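Local structure of acetyl-CoA acetyltransferase (6BN2) at residues G99-M104 with Y286-Q291. The protein probably catalyses the thiolase reaction that joins two acetyl-CoA molecules into acetoacetyl-CoA and free CoA. Numbering follows the deposited sequence.
Sequences GMKAVM and YADAAQ
Lys101 and Asp288 form a salt bridge, with NZ of Lys101 2.7 Å from OD2 of Asp288. The ammonium meets OD2 on its syn side, 29° out of the carboxylate plane, and the two side chains cross at about a right angle. A bend at chi2 (60°) turns CD of Lys101 out of the line of the chain; beyond it the extended chain brings NZ to the acid. Met104, one helical turn on, slides past Tyr286 and Asp288 in the opposite direction. Its CG packs 3.7 Å from CB of Tyr286. The last torsion (chi3 53°) folds CE toward the strand, where the methyl lies 3.5 Å from OD1 of Asp288, equally near OD2, and 3.8 Å from CD1 of Tyr286, approaching that ring obliquely. CE thus lies between the phenol ring and the carboxylate, which project from the same side of the strand; CB of Ala287 points away, to Ile306. In the layered thiolase fold, this joins helix 98-111 of the N-terminal half to strand 281-290 of the core sheet in the C-terminal half. The contact probably lies beside the catalytic centre: the helix starts just after the likely nucleophile Cys96, and the side chains of Asp288 and Cys386, a likely proton acceptor, are about 11 Å apart. OD1 of Asp288 is hydrogen-bonded to Ser393 OG, Lys101 NZ forms a salt bridge with Asp58 of the second subunit, and Tyr286 OH is hydrogen-bonded to Asp114 OD2 of that subunit. With two acids sharing one buried ammonium, Lys101 is probably held protonated, and its charge links helix, strand and subunit interface.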
loop_
_atom_site.group_PDB
_atom_site.type_symbol
_atom_site.label_atom_id
_atom_site.label_comp_id
_atom_site.label_asym_id
_atom_site.label_seq_id
_atom_site.Cartn_x
_atom_site.Cartn_y
_atom_site.Cartn_z
ATOM N N GLY A 99 7.671 1.311 -5.667
ATOM C CA GLY A 99 8.021 0.125 -6.442
ATOM C C GLY A 99 9.206 -0.623 -5.856
ATOM O O GLY A 99 9.285 -1.853 -5.948
ATOM N N MET A 100 10.149 0.103 -5.242
ATOM C CA MET A 100 11.262 -0.594 -4.605
ATOM C C MET A 100 10.807 -1.275 -3.323
ATOM O O MET A 100 11.218 -2.405 -3.039
ATOM C CB MET A 100 12.412 0.380 -4.329
ATOM C CG MET A 100 13.652 -0.335 -3.735
ATOM S SD MET A 100 15.108 0.711 -3.600
ATOM C CE MET A 100 15.505 0.991 -5.334
ATOM N N LYS A 101 9.959 -0.595 -2.541
ATOM C CA LYS A 101 9.436 -1.192 -1.314
ATOM C C LYS A 101 8.628 -2.444 -1.628
ATOM O O LYS A 101 8.679 -3.425 -0.882
ATOM C CB LYS A 101 8.583 -0.159 -0.570
ATOM C CG LYS A 101 8.081 -0.627 0.814
ATOM C CD LYS A 101 9.246 -0.970 1.758
ATOM C CE LYS A 101 8.704 -1.210 3.186
ATOM N NZ LYS A 101 9.839 -1.496 4.130
ATOM N N ALA A 102 7.894 -2.439 -2.746
ATOM C CA ALA A 102 7.186 -3.650 -3.170
ATOM C C ALA A 102 8.154 -4.814 -3.360
ATOM O O ALA A 102 7.890 -5.937 -2.913
ATOM C CB ALA A 102 6.418 -3.387 -4.473
ATOM N N VAL A 103 9.272 -4.569 -4.048
ATOM C CA VAL A 103 10.267 -5.622 -4.263
ATOM C C VAL A 103 10.865 -6.089 -2.941
ATOM O O VAL A 103 11.050 -7.292 -2.720
ATOM C CB VAL A 103 11.360 -5.126 -5.226
ATOM C CG1 VAL A 103 12.536 -6.126 -5.254
ATOM C CG2 VAL A 103 10.772 -4.916 -6.630
ATOM N N MET A 104 11.178 -5.148 -2.039
ATOM C CA MET A 104 11.746 -5.511 -0.741
ATOM C C MET A 104 10.773 -6.351 0.082
ATOM O O MET A 104 11.159 -7.364 0.678
ATOM C CB MET A 104 12.143 -4.233 0.013
ATOM C CG MET A 104 13.263 -3.478 -0.694
ATOM S SD MET A 104 13.418 -1.761 -0.092
ATOM C CE MET A 104 13.563 -2.003 1.673
ATOM N N TYR A 286 18.859 -4.994 1.344
ATOM C CA TYR A 286 18.020 -3.830 1.080
ATOM C C TYR A 286 17.814 -3.118 2.406
ATOM O O TYR A 286 18.039 -3.692 3.476
ATOM C CB TYR A 286 16.658 -4.211 0.441
ATOM C CG TYR A 286 16.091 -5.421 1.129
ATOM C CD1 TYR A 286 15.419 -5.292 2.341
ATOM C CD2 TYR A 286 16.296 -6.695 0.619
ATOM C CE1 TYR A 286 14.969 -6.400 3.026
ATOM C CE2 TYR A 286 15.842 -7.814 1.295
ATOM C CZ TYR A 286 15.181 -7.656 2.495
ATOM O OH TYR A 286 14.749 -8.760 3.205
ATOM N N ALA A 287 17.368 -1.866 2.324
ATOM C CA ALA A 287 17.161 -1.094 3.547
ATOM C C ALA A 287 16.309 0.127 3.252
ATOM O O ALA A 287 16.306 0.648 2.131
ATOM C CB ALA A 287 18.494 -0.630 4.167
ATOM N N ASP A 288 15.607 0.583 4.279
ATOM C CA ASP A 288 14.940 1.875 4.279
ATOM C C ASP A 288 15.662 2.797 5.251
ATOM O O ASP A 288 16.224 2.350 6.258
ATOM C CB ASP A 288 13.479 1.759 4.728
ATOM C CG ASP A 288 12.659 0.848 3.844
ATOM O OD1 ASP A 288 12.534 1.147 2.647
ATOM O OD2 ASP A 288 12.170 -0.202 4.339
ATOM N N ALA A 289 15.593 4.097 4.980
ATOM C CA ALA A 289 16.041 5.077 5.964
ATOM C C ALA A 289 15.156 6.308 5.848
ATOM O O ALA A 289 14.478 6.506 4.842
ATOM C CB ALA A 289 17.514 5.458 5.751
ATOM N N ALA A 290 15.159 7.137 6.887
ATOM C CA ALA A 290 14.392 8.374 6.804
ATOM C C ALA A 290 15.083 9.477 7.584
ATOM O O ALA A 290 15.825 9.222 8.536
ATOM C CB ALA A 290 12.955 8.165 7.326
ATOM N N GLN A 291 14.825 10.714 7.179
ATOM C CA GLN A 291 15.235 11.868 7.967
ATOM C C GLN A 291 14.141 12.926 7.840
ATOM O O GLN A 291 12.999 12.630 7.460
ATOM C CB GLN A 291 16.634 12.339 7.534
ATOM C CG GLN A 291 16.802 12.312 6.065
ATOM C CD GLN A 291 18.250 12.467 5.571
ATOM O OE1 GLN A 291 19.223 12.006 6.181
ATOM N NE2 GLN A 291 18.379 13.114 4.447
#